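Local coordinates for geranyltranstransferase (Methylococcus capsulatus, PDB 3TS7), which probably makes (2E,6E)-farnesyl diphosphate, with magnesium as cofactor, by joining isoprenoid diphosphates head to tail, at residues E80-Y85 with L126-L131; P55-A60 with A194-A199; H39-Y44 with K109-A114; P178-M183 with P254-L259; G62-V67 with P285-L290. All coordinates share one frame; numbering follows the deposited sequence.

Interaction 1 of 5, residues E80-Y85 with L126-L131; sequences EFIHVY and LAFHVL. With PO4 (phosphate ion), chain F.
In the all-helical isoprenoid synthase fold, F81 and I82 of helix 73-90 lean on L126, A127 and V130 of helix 113-133, two neighbouring core helices that run almost exactly antiparallel here (176°, axes 9.4 Å apart). A127 is the low point of the interface: its methyl group leaves room for two larger side chains, with F81 CB at 4.0 Å from A127 CB and I82 CD1 at 3.7 Å from the same methyl. The F81 ring is approached in two ways. L126 sends CD2 over one face, 4.2 Å from the centroid of the F81 ring, a CH-pi contact, while V130 CG2 comes to the ring edge, 4.0 Å from F81 CE2. CG of L126 stands anti to its own backbone N (chi1 -164°), which swings the branch across toward the phenylalanine. I82 CD1 also brushes the F128 ring, which stacks on F128 of the second subunit, tying this packing to the dimer interface. L24 and R27 of helix 5-27 also touch F81.

H83 takes no part in this packing and is hydrogen-bonded to a phosphate ion, probably from the crystallisation liquor, as is K51; the position is consistent with the isopentenyl diphosphate pocket of relatives. Next to it, E80 makes a salt bridge with R52. The phosphorus lies in the plane of the imidazole, at its edge. From there H83 NE2 donates to phosphate O1 at 2.8 Å, with a bent N-H...O angle of 136°, and makes a second, weak bond to phosphate O4 at 3.3 Å.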
# COMPACT_ATOMS: atom_id res chain seq x y z
N GLU B 80 -10.07 0.43 6.98
CA GLU B 80 -9.54 0.22 8.32
C GLU B 80 -8.10 -0.32 8.31
O GLU B 80 -7.30 0.05 9.19
CB GLU B 80 -10.45 -0.69 9.15
CG GLU B 80 -10.07 -0.82 10.62
CD GLU B 80 -10.27 0.46 11.43
OE1 GLU B 80 -10.12 0.42 12.67
OE2 GLU B 80 -10.57 1.52 10.85
N PHE B 81 -7.79 -1.19 7.34
CA PHE B 81 -6.43 -1.69 7.15
C PHE B 81 -5.47 -0.52 6.88
O PHE B 81 -4.41 -0.44 7.49
CB PHE B 81 -6.34 -2.71 5.99
CG PHE B 81 -6.87 -4.10 6.33
CD1 PHE B 81 -6.95 -4.54 7.65
CD2 PHE B 81 -7.20 -4.99 5.31
CE1 PHE B 81 -7.41 -5.85 7.96
CE2 PHE B 81 -7.67 -6.29 5.61
CZ PHE B 81 -7.78 -6.71 6.93
N ILE B 82 -5.88 0.38 5.97
CA ILE B 82 -5.09 1.56 5.63
C ILE B 82 -4.86 2.41 6.87
O ILE B 82 -3.72 2.74 7.18
CB ILE B 82 -5.72 2.41 4.50
CG1 ILE B 82 -5.74 1.65 3.17
CG2 ILE B 82 -4.93 3.70 4.28
CD1 ILE B 82 -4.35 1.35 2.57
N HIS B 83 -5.95 2.70 7.59
CA HIS B 83 -5.88 3.49 8.85
C HIS B 83 -4.87 2.89 9.83
O HIS B 83 -3.98 3.59 10.31
CB HIS B 83 -7.27 3.61 9.48
CG HIS B 83 -7.27 4.19 10.86
ND1 HIS B 83 -6.84 5.47 11.13
CD2 HIS B 83 -7.62 3.65 12.05
CE1 HIS B 83 -6.91 5.69 12.43
NE2 HIS B 83 -7.39 4.61 13.01
N VAL B 84 -4.99 1.58 10.10
CA VAL B 84 -4.09 0.90 11.03
C VAL B 84 -2.63 0.91 10.54
O VAL B 84 -1.72 1.20 11.32
CB VAL B 84 -4.57 -0.53 11.40
CG1 VAL B 84 -3.50 -1.28 12.24
CG2 VAL B 84 -5.88 -0.46 12.19
N TYR B 85 -2.41 0.63 9.26
CA TYR B 85 -1.05 0.70 8.72
C TYR B 85 -0.42 2.09 8.99
O TYR B 85 0.72 2.15 9.46
CB TYR B 85 -0.99 0.26 7.23
CG TYR B 85 -0.41 1.28 6.31
CD1 TYR B 85 0.95 1.63 6.36
CD2 TYR B 85 -1.23 1.94 5.39
CE1 TYR B 85 1.45 2.61 5.52
CE2 TYR B 85 -0.73 2.90 4.56
CZ TYR B 85 0.60 3.25 4.64
OH TYR B 85 1.07 4.23 3.82
N LEU B 126 -2.63 -5.54 1.53
CA LEU B 126 -3.81 -6.31 1.85
C LEU B 126 -5.11 -5.53 1.65
O LEU B 126 -6.12 -6.09 1.22
CB LEU B 126 -3.73 -6.72 3.31
CG LEU B 126 -4.62 -7.84 3.87
CD1 LEU B 126 -4.39 -9.19 3.15
CD2 LEU B 126 -4.28 -7.98 5.33
N ALA B 127 -5.10 -4.23 1.97
CA ALA B 127 -6.24 -3.38 1.70
C ALA B 127 -6.61 -3.44 0.23
O ALA B 127 -7.79 -3.60 -0.11
CB ALA B 127 -5.98 -1.94 2.12
N PHE B 128 -5.61 -3.32 -0.63
CA PHE B 128 -5.84 -3.32 -2.05
C PHE B 128 -6.20 -4.73 -2.58
O PHE B 128 -6.93 -4.85 -3.57
CB PHE B 128 -4.61 -2.78 -2.77
CG PHE B 128 -4.45 -1.30 -2.63
CD1 PHE B 128 -3.45 -0.77 -1.81
CD2 PHE B 128 -5.31 -0.43 -3.30
CE1 PHE B 128 -3.30 0.61 -1.69
CE2 PHE B 128 -5.17 0.95 -3.18
CZ PHE B 128 -4.16 1.46 -2.37
N HIS B 129 -5.64 -5.76 -1.94
CA HIS B 129 -6.00 -7.17 -2.24
C HIS B 129 -7.48 -7.43 -1.94
O HIS B 129 -8.19 -8.04 -2.77
CB HIS B 129 -5.08 -8.16 -1.49
CG HIS B 129 -5.61 -9.56 -1.40
ND1 HIS B 129 -5.74 -10.39 -2.50
CD2 HIS B 129 -6.00 -10.30 -0.33
CE1 HIS B 129 -6.20 -11.57 -2.11
NE2 HIS B 129 -6.37 -11.54 -0.80
N VAL B 130 -7.95 -6.91 -0.80
CA VAL B 130 -9.39 -7.00 -0.44
C VAL B 130 -10.27 -6.35 -1.52
O VAL B 130 -11.19 -6.98 -2.04
CB VAL B 130 -9.69 -6.46 0.99
CG1 VAL B 130 -11.20 -6.35 1.26
CG2 VAL B 130 -9.09 -7.35 2.03
N LEU B 131 -9.94 -5.13 -1.94
CA LEU B 131 -10.78 -4.44 -2.93
C LEU B 131 -10.76 -5.10 -4.30
O LEU B 131 -11.79 -5.18 -4.98
CB LEU B 131 -10.41 -2.95 -3.06
CG LEU B 131 -10.68 -1.99 -1.90
CD1 LEU B 131 -10.24 -0.57 -2.33
CD2 LEU B 131 -12.17 -1.98 -1.48
P PO4 F . -8.53 4.19 16.41
O1 PO4 F . -8.84 3.54 15.09
O2 PO4 F . -9.61 5.20 16.73
O3 PO4 F . -8.52 3.15 17.50
O4 PO4 F . -7.19 4.86 16.33

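Interaction 2 of 5, residues P55-A60 with A194-A199; sequences PLLTYA and ASVRLA
T58 meets S195 and A199 with two different branches. The hydroxyl sits beside the threonine's own backbone N (chi1 -58°), and this rotation brings T58 OG1 to 2.9 Å from S195 O, while CG2, on the other branch, turns to the next helical turn and meets A199 CB of the alanine at 4.2 Å. The A199 methyl also rests 3.5 Å from T58 O. L57 packs next to this pair: its CB touches V196 CG2 at 4.2 Å, the valine reaching back with that methyl although its CA-CB bond points away. The S195 side chain comes toward helix 53-65 with its CB, but its hydroxyl folds back to L191 O of its own helix.

Small residues let these two helices of the isoprenoid synthase core come close: the axes of 55-60 and 194-199 pass 7.8 Å apart at 28°. V79 of helix 73-90 touches S195 and L198, while I221 and A218 of helix 208-237 touch L57 and V196 respectively.

A valine in place of T58 would probably leave S195 O without its polar neighbour in a buried interface. The one hydroxyl proton of T58 has two carbonyls within reach, S195 O across the contact and R54 O one turn back, so it may go to either, and this buried hydroxyl has a possible acceptor in its own helix as well as in the next.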
# COMPACT_ATOMS: atom_id res chain seq x y z
N PRO B 55 -14.88 2.49 9.24
CA PRO B 55 -15.92 1.50 8.97
C PRO B 55 -17.33 1.95 9.32
O PRO B 55 -18.25 1.64 8.58
CB PRO B 55 -15.53 0.34 9.89
CG PRO B 55 -14.06 0.39 9.87
CD PRO B 55 -13.74 1.86 9.93
N LEU B 56 -17.49 2.64 10.45
CA LEU B 56 -18.81 3.15 10.84
C LEU B 56 -19.34 4.09 9.77
O LEU B 56 -20.48 3.97 9.35
CB LEU B 56 -18.77 3.87 12.18
CG LEU B 56 -18.60 3.00 13.43
CD1 LEU B 56 -18.34 3.89 14.64
CD2 LEU B 56 -19.79 2.11 13.64
N LEU B 57 -18.48 4.99 9.29
CA LEU B 57 -18.83 5.84 8.16
C LEU B 57 -19.21 5.04 6.92
O LEU B 57 -20.17 5.37 6.25
CB LEU B 57 -17.70 6.80 7.81
CG LEU B 57 -17.56 7.95 8.82
CD1 LEU B 57 -16.23 8.64 8.61
CD2 LEU B 57 -18.73 8.91 8.66
N THR B 58 -18.45 3.98 6.60
CA THR B 58 -18.81 3.13 5.46
C THR B 58 -20.19 2.46 5.67
O THR B 58 -21.06 2.55 4.80
CB THR B 58 -17.72 2.07 5.17
OG1 THR B 58 -16.47 2.75 4.92
CG2 THR B 58 -18.09 1.26 3.93
N TYR B 59 -20.37 1.81 6.81
CA TYR B 59 -21.62 1.11 7.08
C TYR B 59 -22.80 2.10 7.18
O TYR B 59 -23.86 1.85 6.61
CB TYR B 59 -21.52 0.27 8.36
CG TYR B 59 -20.66 -0.99 8.25
CD1 TYR B 59 -20.90 -1.95 7.26
CD2 TYR B 59 -19.65 -1.23 9.18
CE1 TYR B 59 -20.11 -3.12 7.19
CE2 TYR B 59 -18.87 -2.38 9.12
CZ TYR B 59 -19.11 -3.32 8.13
OH TYR B 59 -18.32 -4.44 8.11
N ALA B 60 -22.60 3.23 7.85
CA ALA B 60 -23.69 4.21 8.01
C ALA B 60 -24.08 4.84 6.69
O ALA B 60 -25.26 5.04 6.44
CB ALA B 60 -23.33 5.29 9.04
N ALA B 194 -12.85 8.87 1.71
CA ALA B 194 -12.78 7.59 0.96
C ALA B 194 -13.76 6.61 1.55
O ALA B 194 -14.42 5.90 0.81
CB ALA B 194 -11.36 6.98 1.00
N SER B 195 -13.87 6.57 2.87
CA SER B 195 -14.77 5.62 3.54
C SER B 195 -16.22 5.80 3.11
O SER B 195 -16.97 4.82 2.97
CB SER B 195 -14.66 5.77 5.05
OG SER B 195 -13.31 5.70 5.42
N VAL B 196 -16.58 7.05 2.86
CA VAL B 196 -17.92 7.40 2.44
C VAL B 196 -18.11 7.12 0.95
O VAL B 196 -19.14 6.56 0.56
CB VAL B 196 -18.24 8.89 2.83
CG1 VAL B 196 -19.49 9.40 2.12
CG2 VAL B 196 -18.41 8.97 4.32
N ARG B 197 -17.11 7.49 0.15
CA ARG B 197 -17.18 7.31 -1.28
C ARG B 197 -17.22 5.81 -1.66
O ARG B 197 -17.92 5.45 -2.61
CB ARG B 197 -16.01 8.01 -1.98
CG ARG B 197 -15.91 7.74 -3.46
CD ARG B 197 -14.92 8.66 -4.14
NE ARG B 197 -14.71 8.26 -5.53
CZ ARG B 197 -15.52 8.56 -6.54
NH1 ARG B 197 -16.62 9.27 -6.34
NH2 ARG B 197 -15.22 8.14 -7.76
N LEU B 198 -16.50 4.97 -0.92
CA LEU B 198 -16.51 3.52 -1.18
C LEU B 198 -17.92 2.93 -1.10
O LEU B 198 -18.32 2.15 -1.98
CB LEU B 198 -15.61 2.78 -0.19
CG LEU B 198 -14.09 2.97 -0.32
CD1 LEU B 198 -13.31 1.98 0.46
CD2 LEU B 198 -13.72 2.90 -1.74
N ALA B 199 -18.64 3.33 -0.05
CA ALA B 199 -20.06 2.96 0.10
C ALA B 199 -20.91 3.45 -1.06
O ALA B 199 -21.75 2.70 -1.57
CB ALA B 199 -20.63 3.46 1.43

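Interaction 3 of 5, residues H39-Y44 with K109-A114; sequences HQAMRY and KAYDEA
The Y111 ring carries the A41 methyl on one face and meets Y44 at its edge. A41 CB stands 3.9 Å from the centroid of the Y111 ring, only 9° off the normal, a CH-pi contact over its centre. Its edge points into a face of Y44, forming a T-shaped pair whose centroids are 5.7 Å apart and whose planes meet at 83°; between the rings the closest atoms are Y111 CE2 and Y44 CG, 4.0 Å apart. The contact sits at the junction of two helices: the chain leaves helix 107-110 at Y111, and D112 is the N-cap of helix 113-133 in the isoprenoid synthase fold. Y111 packs on helix 36-46, and D112 is salt-bridged to R37 of the same helix.

A110 completes the apolar part, its CB lying 3.6 Å from Y44 CZ. The Y44 ring is carried out to the short helix by a chi1 of 174°, which sets CG anti to the backbone N; its hydroxyl is hydrogen-bonded to P105 O, and K104 adds a cation-pi contact.

Q40 NE2 is bonded to A31 O, while a water donates to Q40 OE1 at 2.6 Å and is hydrogen-bonded to Y111 OH at 2.8 Å.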
# COMPACT_ATOMS: atom_id res chain seq x y z
N HIS B 39 2.30 -12.12 10.92
CA HIS B 39 0.83 -12.27 10.97
C HIS B 39 0.24 -11.85 12.30
O HIS B 39 -0.84 -11.25 12.36
CB HIS B 39 0.39 -13.69 10.64
CG HIS B 39 0.58 -14.09 9.21
ND1 HIS B 39 0.45 -15.39 8.78
CD2 HIS B 39 0.90 -13.36 8.11
CE1 HIS B 39 0.67 -15.45 7.48
NE2 HIS B 39 0.94 -14.23 7.05
N GLN B 40 0.94 -12.17 13.38
CA GLN B 40 0.50 -11.83 14.72
C GLN B 40 0.67 -10.34 15.02
O GLN B 40 -0.06 -9.78 15.83
CB GLN B 40 1.24 -12.66 15.77
CG GLN B 40 0.80 -14.12 15.85
CD GLN B 40 1.88 -15.02 16.44
OE1 GLN B 40 2.65 -14.60 17.30
NE2 GLN B 40 1.94 -16.26 15.97
N ALA B 41 1.62 -9.69 14.35
CA ALA B 41 1.86 -8.26 14.54
C ALA B 41 0.76 -7.43 13.87
O ALA B 41 0.31 -6.43 14.43
CB ALA B 41 3.22 -7.87 14.00
N MET B 42 0.36 -7.85 12.67
CA MET B 42 -0.77 -7.25 11.95
C MET B 42 -2.07 -7.40 12.72
O MET B 42 -2.81 -6.43 12.88
CB MET B 42 -0.93 -7.89 10.57
CG MET B 42 0.28 -7.79 9.70
SD MET B 42 0.04 -8.82 8.24
CE MET B 42 -0.34 -7.54 7.13
N ARG B 43 -2.31 -8.60 13.22
CA ARG B 43 -3.48 -8.91 14.05
C ARG B 43 -3.49 -8.17 15.39
O ARG B 43 -4.56 -7.81 15.88
CB ARG B 43 -3.59 -10.41 14.30
CG ARG B 43 -4.16 -11.15 13.11
CD ARG B 43 -4.08 -12.65 13.25
NE ARG B 43 -4.95 -13.25 12.25
CZ ARG B 43 -6.23 -13.52 12.44
NH1 ARG B 43 -6.95 -14.04 11.47
NH2 ARG B 43 -6.79 -13.27 13.63
N TYR B 44 -2.31 -7.96 15.97
CA TYR B 44 -2.16 -7.28 17.26
C TYR B 44 -2.58 -5.82 17.12
O TYR B 44 -3.19 -5.25 18.02
CB TYR B 44 -0.72 -7.36 17.73
CG TYR B 44 -0.36 -6.58 18.97
CD1 TYR B 44 -0.42 -7.18 20.23
CD2 TYR B 44 0.09 -5.26 18.88
CE1 TYR B 44 -0.06 -6.48 21.38
CE2 TYR B 44 0.43 -4.54 20.02
CZ TYR B 44 0.35 -5.16 21.26
OH TYR B 44 0.71 -4.45 22.39
N LYS B 109 7.04 -1.51 19.88
CA LYS B 109 7.42 -1.87 21.25
C LYS B 109 7.12 -3.34 21.52
O LYS B 109 7.97 -4.05 22.05
CB LYS B 109 6.72 -0.99 22.29
CG LYS B 109 7.33 0.38 22.47
CD LYS B 109 8.78 0.30 22.93
CE LYS B 109 9.56 1.50 22.42
NZ LYS B 109 10.81 1.73 23.20
N ALA B 110 5.93 -3.78 21.13
CA ALA B 110 5.45 -5.14 21.39
C ALA B 110 6.19 -6.22 20.60
O ALA B 110 6.21 -7.38 21.01
CB ALA B 110 3.96 -5.23 21.12
N TYR B 111 6.76 -5.83 19.45
CA TYR B 111 7.58 -6.72 18.62
C TYR B 111 8.97 -6.10 18.44
O TYR B 111 9.79 -6.15 19.35
CB TYR B 111 6.88 -7.04 17.27
CG TYR B 111 5.60 -7.84 17.46
CD1 TYR B 111 5.60 -9.23 17.39
CD2 TYR B 111 4.39 -7.19 17.76
CE1 TYR B 111 4.43 -9.96 17.60
CE2 TYR B 111 3.23 -7.90 17.98
CZ TYR B 111 3.25 -9.28 17.88
OH TYR B 111 2.08 -9.97 18.10
N ASP B 112 9.22 -5.53 17.27
CA ASP B 112 10.43 -4.76 17.01
C ASP B 112 10.12 -3.84 15.85
O ASP B 112 9.08 -3.99 15.20
CB ASP B 112 11.61 -5.68 16.67
CG ASP B 112 11.24 -6.72 15.64
OD1 ASP B 112 11.57 -6.52 14.46
OD2 ASP B 112 10.57 -7.71 16.02
N GLU B 113 11.03 -2.91 15.57
CA GLU B 113 10.80 -1.92 14.53
C GLU B 113 10.69 -2.49 13.12
O GLU B 113 9.91 -1.97 12.31
CB GLU B 113 11.84 -0.82 14.59
CG GLU B 113 11.57 0.19 15.70
CD GLU B 113 12.65 1.24 15.80
OE1 GLU B 113 13.17 1.44 16.91
OE2 GLU B 113 12.97 1.87 14.77
N ALA B 114 11.46 -3.55 12.85
CA ALA B 114 11.45 -4.22 11.55
C ALA B 114 10.10 -4.90 11.28
O ALA B 114 9.56 -4.82 10.16
CB ALA B 114 12.59 -5.24 11.47
O HOH W 1 2.73 -12.56 18.86

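Interaction 4 of 5, residues P178-M183 with P254-L259; sequences PGLENM and PNYPAL
L180 CD2 sits squarely over the ring of Y256, 3.6 Å from the ring centroid and just 3° off the normal, so one methyl is in touch with all six ring carbons. The same methyl is also set against the backbone at the start of helix 256-260, 3.6 Å from N255 C, and against L259 CD2 at 4.1 Å. The other branch of the leucine, CD1, comes alongside the proline, 3.8 Å from P254 O. E181 takes the ring from another direction: its CG lies near the ring plane at the edge, 3.6 Å from Y256 OH, and the glutamate chain runs across the tyrosine at about a right angle. Were Y256 replaced by an alanine, the L180 methyl would probably lose the surface it rests on, with a gap opened between the two segments.

Next come the groups that fix this helix start. Helix 256-260 begins with an N-cap: N255 OD1 accepts from A258 N at 3.0 Å, the donor standing above the carbonyl plane, and N255 ND2 is hydrogen-bonded to K253 O. Y256 N is hydrogen-bonded to D230 OD2, an aspartate of the second aspartate-rich motif (DDxxD) on helix 208-237, a motif that binds magnesium in relatives. L223 and I227 of that helix also touch the Y256 side chain.

Farther out, K268 of helix 262-279 lies against E181.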
# COMPACT_ATOMS: atom_id res chain seq x y z
N PRO B 178 -6.00 28.48 5.82
CA PRO B 178 -6.07 27.54 4.70
C PRO B 178 -4.96 26.50 4.73
O PRO B 178 -5.18 25.35 4.34
CB PRO B 178 -5.90 28.44 3.46
CG PRO B 178 -6.30 29.80 3.91
CD PRO B 178 -5.88 29.88 5.33
N GLY B 179 -3.78 26.90 5.22
CA GLY B 179 -2.62 26.02 5.32
C GLY B 179 -2.77 24.90 6.34
O GLY B 179 -2.38 23.75 6.07
N LEU B 180 -3.33 25.22 7.50
CA LEU B 180 -3.58 24.23 8.53
C LEU B 180 -4.73 23.30 8.11
O LEU B 180 -4.67 22.09 8.36
CB LEU B 180 -3.86 24.89 9.87
CG LEU B 180 -4.25 24.02 11.07
CD1 LEU B 180 -3.11 23.09 11.44
CD2 LEU B 180 -4.67 24.90 12.26
N GLU B 181 -5.75 23.86 7.46
CA GLU B 181 -6.85 23.08 6.95
C GLU B 181 -6.37 22.06 5.89
O GLU B 181 -6.67 20.88 6.00
CB GLU B 181 -8.00 23.97 6.44
CG GLU B 181 -8.80 24.63 7.61
CD GLU B 181 -10.04 25.43 7.19
OE1 GLU B 181 -10.48 25.33 6.04
OE2 GLU B 181 -10.60 26.15 8.04
N ASN B 182 -5.55 22.52 4.94
CA ASN B 182 -5.04 21.69 3.84
C ASN B 182 -4.28 20.44 4.29
O ASN B 182 -4.42 19.35 3.72
CB ASN B 182 -4.14 22.50 2.90
CG ASN B 182 -3.37 21.62 1.91
OD1 ASN B 182 -3.93 21.17 0.91
ND2 ASN B 182 -2.09 21.38 2.18
N MET B 183 -3.46 20.64 5.31
CA MET B 183 -2.74 19.59 5.95
C MET B 183 -3.68 18.54 6.56
O MET B 183 -3.48 17.33 6.36
CB MET B 183 -1.91 20.20 7.06
CG MET B 183 -0.84 19.34 7.58
SD MET B 183 -0.98 19.28 9.33
CE MET B 183 -1.78 17.73 9.43
N PRO B 254 1.36 23.79 14.96
CA PRO B 254 0.22 24.67 14.70
C PRO B 254 -1.12 24.02 15.04
O PRO B 254 -1.34 22.84 14.77
CB PRO B 254 0.34 24.99 13.20
CG PRO B 254 1.17 23.90 12.63
CD PRO B 254 2.07 23.40 13.72
N ASN B 255 -2.01 24.79 15.66
CA ASN B 255 -3.32 24.31 16.05
C ASN B 255 -4.36 25.41 15.85
O ASN B 255 -4.01 26.59 15.64
CB ASN B 255 -3.33 23.77 17.49
CG ASN B 255 -2.90 24.81 18.51
OD1 ASN B 255 -3.74 25.49 19.11
ND2 ASN B 255 -1.60 24.94 18.71
N TYR B 256 -5.62 25.02 15.90
CA TYR B 256 -6.72 25.94 15.62
C TYR B 256 -6.92 27.05 16.68
O TYR B 256 -7.10 28.20 16.30
CB TYR B 256 -8.02 25.18 15.34
CG TYR B 256 -8.03 24.43 14.02
CD1 TYR B 256 -8.42 25.07 12.84
CD2 TYR B 256 -7.66 23.07 13.96
CE1 TYR B 256 -8.43 24.39 11.61
CE2 TYR B 256 -7.67 22.37 12.73
CZ TYR B 256 -8.07 23.04 11.57
OH TYR B 256 -8.11 22.39 10.35
N PRO B 257 -6.92 26.71 18.00
CA PRO B 257 -7.09 27.83 18.94
C PRO B 257 -5.89 28.78 19.00
O PRO B 257 -6.09 29.96 19.27
CB PRO B 257 -7.29 27.14 20.29
CG PRO B 257 -7.67 25.72 19.96
CD PRO B 257 -6.92 25.42 18.71
N ALA B 258 -4.67 28.29 18.76
CA ALA B 258 -3.50 29.19 18.70
C ALA B 258 -3.63 30.18 17.55
O ALA B 258 -3.35 31.36 17.70
CB ALA B 258 -2.20 28.40 18.58
N LEU B 259 -4.10 29.69 16.41
CA LEU B 259 -4.29 30.49 15.23
C LEU B 259 -5.49 31.46 15.30
O LEU B 259 -5.42 32.59 14.80
CB LEU B 259 -4.48 29.55 14.05
CG LEU B 259 -4.45 30.13 12.66
CD1 LEU B 259 -3.14 30.84 12.49
CD2 LEU B 259 -4.57 28.96 11.69

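Interaction 5 of 5, residues G62-V67 with P285-L290; sequences GQTIGV and PEADLL
T64 and E286 bring the end of core helix 53-65 against the short 3-10 segment 285-287 that leads into helix 288-298, one of the C-terminal helices of the isoprenoid synthase fold. The polar part is a single hydroxyl. T64 OG1 lies 3.2 Å from E286 O, yet its one proton can also go to A60 O, a turn back in its own helix, so which carbonyl receives it stays open. The acid of E286 itself turns to G284 N.

Van der Waals contacts do the rest. T64 CG2 meets A287 CB at 3.9 Å, and L290 CD1 comes in obliquely, 3.5 Å from T64 OG1 and 3.9 Å from T64 CG2. The T64 side chain thus meets the E286 carbonyl, the A287 methyl and the L290 branch. L289 and L290 also pack on A60, and L290 on L214 of helix 208-237.

On the backbone side, V67 N bonds to G62 O at 2.7 Å and G66 N weakly to Q63 O, a Schellman motif with G66 at positive phi (81°).

Q63, an exposed residue, extends its chain beyond CG to cross L289 at about a right angle, with Q63 NE2 ending 3.7 Å from L289 CD2.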
# COMPACT_ATOMS: atom_id res chain seq x y z
N GLY B 62 -23.73 3.40 3.72
CA GLY B 62 -24.40 2.35 2.95
C GLY B 62 -25.86 2.17 3.31
O GLY B 62 -26.72 2.04 2.43
N GLN B 63 -26.14 2.16 4.61
CA GLN B 63 -27.50 2.05 5.13
C GLN B 63 -28.36 3.23 4.67
O GLN B 63 -29.55 3.06 4.37
CB GLN B 63 -27.50 1.94 6.66
CG GLN B 63 -28.81 1.49 7.24
CD GLN B 63 -28.80 1.46 8.73
OE1 GLN B 63 -28.15 0.61 9.34
NE2 GLN B 63 -29.53 2.37 9.34
N THR B 64 -27.74 4.40 4.57
CA THR B 64 -28.43 5.63 4.18
C THR B 64 -28.89 5.59 2.73
O THR B 64 -30.01 6.00 2.42
CB THR B 64 -27.55 6.88 4.49
OG1 THR B 64 -27.40 6.99 5.91
CG2 THR B 64 -28.17 8.18 3.96
N ILE B 65 -28.04 5.09 1.85
CA ILE B 65 -28.35 5.05 0.42
C ILE B 65 -28.91 3.66 -0.00
O ILE B 65 -29.13 3.40 -1.18
CB ILE B 65 -27.10 5.43 -0.42
CG1 ILE B 65 -25.98 4.42 -0.14
CG2 ILE B 65 -26.66 6.87 -0.11
CD1 ILE B 65 -24.68 4.68 -0.90
N GLY B 66 -29.10 2.76 0.96
CA GLY B 66 -29.75 1.47 0.67
C GLY B 66 -28.87 0.38 0.08
O GLY B 66 -29.34 -0.42 -0.72
N VAL B 67 -27.59 0.35 0.46
CA VAL B 67 -26.69 -0.72 0.06
C VAL B 67 -26.69 -1.74 1.18
O VAL B 67 -26.54 -1.40 2.35
CB VAL B 67 -25.22 -0.22 -0.19
CG1 VAL B 67 -24.30 -1.38 -0.61
CG2 VAL B 67 -25.17 0.86 -1.25
N PRO B 285 -35.41 10.78 6.69
CA PRO B 285 -35.04 10.16 7.97
C PRO B 285 -34.05 8.99 7.85
O PRO B 285 -33.45 8.62 8.86
CB PRO B 285 -36.40 9.69 8.55
CG PRO B 285 -37.25 9.51 7.38
CD PRO B 285 -36.85 10.63 6.43
N GLU B 286 -33.87 8.43 6.65
CA GLU B 286 -32.80 7.41 6.41
C GLU B 286 -31.41 7.97 6.70
O GLU B 286 -30.45 7.21 6.90
CB GLU B 286 -32.72 6.85 4.97
CG GLU B 286 -33.85 7.10 3.97
CD GLU B 286 -34.03 8.56 3.60
OE1 GLU B 286 -33.32 9.14 2.73
OE2 GLU B 286 -34.95 9.13 4.19
N ALA B 287 -31.29 9.30 6.68
CA ALA B 287 -30.04 9.96 7.01
C ALA B 287 -29.93 10.41 8.47
O ALA B 287 -28.96 11.06 8.84
CB ALA B 287 -29.76 11.13 6.05
N ASP B 288 -30.92 10.07 9.30
CA ASP B 288 -30.86 10.38 10.74
C ASP B 288 -29.65 9.77 11.41
O ASP B 288 -29.07 10.37 12.33
CB ASP B 288 -32.12 9.93 11.49
CG ASP B 288 -33.30 10.83 11.21
OD1 ASP B 288 -33.10 11.89 10.56
OD2 ASP B 288 -34.42 10.48 11.62
N LEU B 289 -29.27 8.58 10.95
CA LEU B 289 -28.08 7.92 11.41
C LEU B 289 -26.83 8.78 11.19
O LEU B 289 -26.02 8.92 12.11
CB LEU B 289 -27.92 6.56 10.71
CG LEU B 289 -26.87 5.65 11.34
CD1 LEU B 289 -27.28 5.22 12.74
CD2 LEU B 289 -26.68 4.41 10.43
N LEU B 290 -26.70 9.36 10.01
CA LEU B 290 -25.56 10.25 9.71
C LEU B 290 -25.60 11.56 10.50
O LEU B 290 -24.56 12.10 10.89
CB LEU B 290 -25.46 10.53 8.21
CG LEU B 290 -25.08 9.30 7.36
CD1 LEU B 290 -25.09 9.68 5.91
CD2 LEU B 290 -23.70 8.76 7.77

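In the fold
From the N terminus, 39-44 opens interaction 3, and helix 53-65 then opens interactions 2 and 5 in turn, before 80-85 opens interaction 1. Interaction 3 closes first, at 109-114, crossing interactions 1, 2 and 5; interaction 1 closes at 126-131 and is nested inside both 2 and 5. Helix 177-201 opens interaction 4 and then closes interaction 2, so these two cross. Interaction 4 closes at 254-259 within the loop of interaction 5, which ends at 285-290 and crosses 2. Interactions 2 and 5 touch through A60 and A199, and 1 and 2 through E80 and P55, forming one touching series; 3 and 4 tie the 107-113 junction to helix 36-46 and helix 256-260 to helix 177-201.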